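Local coordinates for uncharacterized protein (PDB 5JVK) that probably hydrolyses O-glycosidic bonds, as a family 39 glycoside hydrolase from a bacterial gut symbiont, at residues Y285-Y290 against L334-T339. Residues are numbered along the deposited sequence; the frame is centred on the assembly and turned at random.
Sequences YSIHPY and LSVWVT
His288 NE2 donates a hydrogen bond to Thr339 OG1 at 2.9 Å, and the hydroxyl oxygen sits at the edge of the imidazole, only 1° out of the ring plane. Thr339 brings OG1 there by holding it between its backbone N and carbonyl carbon (chi1 60°), which also sets its CG2 methyl 3.5 Å from Ser286 CB. Upstream, the two strands run side by side in parallel register. Tyr285 brackets Val336 with two backbone bonds: its N donates to Ser335 O, and its O accepts Trp337 N at 2.9 Å along a nearly straight N-H...O line (168°). Ile287 N then reaches Trp337 O at 3.1 Å, while the bond from Thr339 N to Ile287 O is weak, where the chain makes an inverse gamma turn centred on Val338.

On the face carrying Tyr285, Ile287, Val336 and Val338, the packing is apolar. The phenol of Tyr285 lies alongside Val336, with CE2 3.7 Å from Val336 CG2, and Pro289 CD rests against Val338 CG1 at the same 3.7 Å. Leu319 and Trp316 of helix 312-325 cover this side.

The other face is polar around Ser286. Glu219 OE2 hydrogen-bonds both Ser286 OG and Thr339 OG1, and Glu223 OE2 holds His288 ND1, fixing the imidazole from its second nitrogen. A leucine in place of His288 would probably leave Glu223 without this partner and the Thr339 hydroxyl held by Glu219 alone of the two.

These are neighbouring strands, 284-287 and 335-341, of the eight-stranded parallel (beta/alpha)8 barrel. Beyond their backbone ladder, two carboxylates are linked through one histidine-threonine pair, a network likely to limit how far either acid can shift.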
loop_
_atom_site.group_PDB
_atom_site.type_symbol
_atom_site.label_atom_id
_atom_site.label_comp_id
_atom_site.label_asym_id
_atom_site.label_seq_id
_atom_site.Cartn_x
_atom_site.Cartn_y
_atom_site.Cartn_z
ATOM N N TYR A 285 -17.687 3.599 3.852
ATOM C CA TYR A 285 -17.002 3.405 5.132
ATOM C C TYR A 285 -15.667 2.712 4.921
ATOM O O TYR A 285 -15.408 2.171 3.847
ATOM C CB TYR A 285 -17.874 2.621 6.128
ATOM C CG TYR A 285 -18.104 1.157 5.791
ATOM C CD1 TYR A 285 -17.320 0.150 6.366
ATOM C CD2 TYR A 285 -19.120 0.778 4.916
ATOM C CE1 TYR A 285 -17.535 -1.190 6.064
ATOM C CE2 TYR A 285 -19.342 -0.556 4.612
ATOM C CZ TYR A 285 -18.548 -1.536 5.184
ATOM O OH TYR A 285 -18.782 -2.855 4.870
ATOM N N SER A 286 -14.825 2.739 5.950
ATOM C CA SER A 286 -13.495 2.143 5.882
ATOM C C SER A 286 -13.262 1.076 6.948
ATOM O O SER A 286 -13.848 1.130 8.034
ATOM C CB SER A 286 -12.417 3.223 5.989
ATOM O OG SER A 286 -12.496 3.908 7.225
ATOM N N ILE A 287 -12.392 0.120 6.616
ATOM C CA ILE A 287 -11.954 -0.933 7.537
ATOM C C ILE A 287 -10.426 -1.012 7.581
ATOM O O ILE A 287 -9.751 -0.663 6.611
ATOM C CB ILE A 287 -12.532 -2.316 7.161
ATOM C CG1 ILE A 287 -12.214 -2.689 5.707
ATOM C CG2 ILE A 287 -14.037 -2.334 7.391
ATOM C CD1 ILE A 287 -12.267 -4.175 5.449
ATOM N N HIS A 288 -9.898 -1.480 8.711
ATOM C CA HIS A 288 -8.467 -1.717 8.902
ATOM C C HIS A 288 -8.253 -3.205 9.215
ATOM O O HIS A 288 -7.883 -3.552 10.339
ATOM C CB HIS A 288 -7.934 -0.853 10.057
ATOM C CG HIS A 288 -7.803 0.605 9.732
ATOM N ND1 HIS A 288 -7.168 1.488 10.575
ATOM C CD2 HIS A 288 -8.200 1.332 8.660
ATOM C CE1 HIS A 288 -7.196 2.698 10.048
ATOM N NE2 HIS A 288 -7.813 2.630 8.884
ATOM N N PRO A 289 -8.487 -4.095 8.231
ATOM C CA PRO A 289 -8.520 -5.531 8.519
ATOM C C PRO A 289 -7.124 -6.158 8.630
ATOM O O PRO A 289 -6.713 -6.931 7.764
ATOM C CB PRO A 289 -9.293 -6.085 7.319
ATOM C CG PRO A 289 -8.826 -5.225 6.195
ATOM C CD PRO A 289 -8.694 -3.843 6.791
ATOM N N TYR A 290 -6.407 -5.827 9.699
ATOM C CA TYR A 290 -5.067 -6.364 9.926
ATOM C C TYR A 290 -5.148 -7.854 10.256
ATOM O O TYR A 290 -5.872 -8.250 11.168
ATOM C CB TYR A 290 -4.353 -5.622 11.064
ATOM C CG TYR A 290 -3.793 -4.270 10.676
ATOM C CD1 TYR A 290 -2.521 -4.161 10.124
ATOM C CD2 TYR A 290 -4.523 -3.094 10.880
ATOM C CE1 TYR A 290 -1.989 -2.928 9.776
ATOM C CE2 TYR A 290 -3.997 -1.855 10.535
ATOM C CZ TYR A 290 -2.728 -1.780 9.982
ATOM O OH TYR A 290 -2.183 -0.567 9.627
ATOM N N LEU A 334 -22.972 1.852 -0.748
ATOM C CA LEU A 334 -21.871 2.357 0.076
ATOM C C LEU A 334 -20.561 1.691 -0.354
ATOM O O LEU A 334 -20.473 0.461 -0.410
ATOM C CB LEU A 334 -22.109 2.097 1.565
ATOM C CG LEU A 334 -23.234 2.851 2.277
ATOM C CD1 LEU A 334 -23.317 2.379 3.723
ATOM C CD2 LEU A 334 -23.025 4.357 2.218
ATOM N N SER A 335 -19.556 2.505 -0.664
ATOM C CA SER A 335 -18.234 1.994 -1.024
ATOM C C SER A 335 -17.472 1.564 0.234
ATOM O O SER A 335 -17.634 2.160 1.302
ATOM C CB SER A 335 -17.439 3.046 -1.805
ATOM O OG SER A 335 -17.388 4.278 -1.105
ATOM N N VAL A 336 -16.661 0.518 0.102
ATOM C CA VAL A 336 -15.852 -0.002 1.206
ATOM C C VAL A 336 -14.387 0.271 0.895
ATOM O O VAL A 336 -13.862 -0.239 -0.089
ATOM C CB VAL A 336 -16.078 -1.516 1.414
ATOM C CG1 VAL A 336 -15.251 -2.037 2.587
ATOM C CG2 VAL A 336 -17.556 -1.800 1.630
ATOM N N TRP A 337 -13.736 1.065 1.741
ATOM C CA TRP A 337 -12.347 1.474 1.534
ATOM C C TRP A 337 -11.433 0.796 2.550
ATOM O O TRP A 337 -11.619 0.961 3.751
ATOM C CB TRP A 337 -12.243 2.992 1.658
ATOM C CG TRP A 337 -13.001 3.707 0.587
ATOM C CD1 TRP A 337 -14.349 3.916 0.536
ATOM C CD2 TRP A 337 -12.458 4.294 -0.601
ATOM N NE1 TRP A 337 -14.680 4.603 -0.610
ATOM C CE2 TRP A 337 -13.538 4.849 -1.324
ATOM C CE3 TRP A 337 -11.163 4.410 -1.123
ATOM C CZ2 TRP A 337 -13.363 5.512 -2.543
ATOM C CZ3 TRP A 337 -10.989 5.069 -2.338
ATOM C CH2 TRP A 337 -12.085 5.609 -3.034
ATOM N N VAL A 338 -10.448 0.038 2.075
ATOM C CA VAL A 338 -9.492 -0.628 2.967
ATOM C C VAL A 338 -8.348 0.354 3.231
ATOM O O VAL A 338 -7.279 0.273 2.624
ATOM C CB VAL A 338 -9.006 -1.970 2.377
ATOM C CG1 VAL A 338 -8.108 -2.707 3.366
ATOM C CG2 VAL A 338 -10.203 -2.829 1.981
ATOM N N THR A 339 -8.597 1.292 4.141
ATOM C CA THR A 339 -7.707 2.439 4.345
ATOM C C THR A 339 -6.418 2.122 5.110
ATOM O O THR A 339 -5.489 2.926 5.095
ATOM C CB THR A 339 -8.442 3.620 5.016
ATOM O OG1 THR A 339 -8.960 3.220 6.291
ATOM C CG2 THR A 339 -9.579 4.108 4.123
#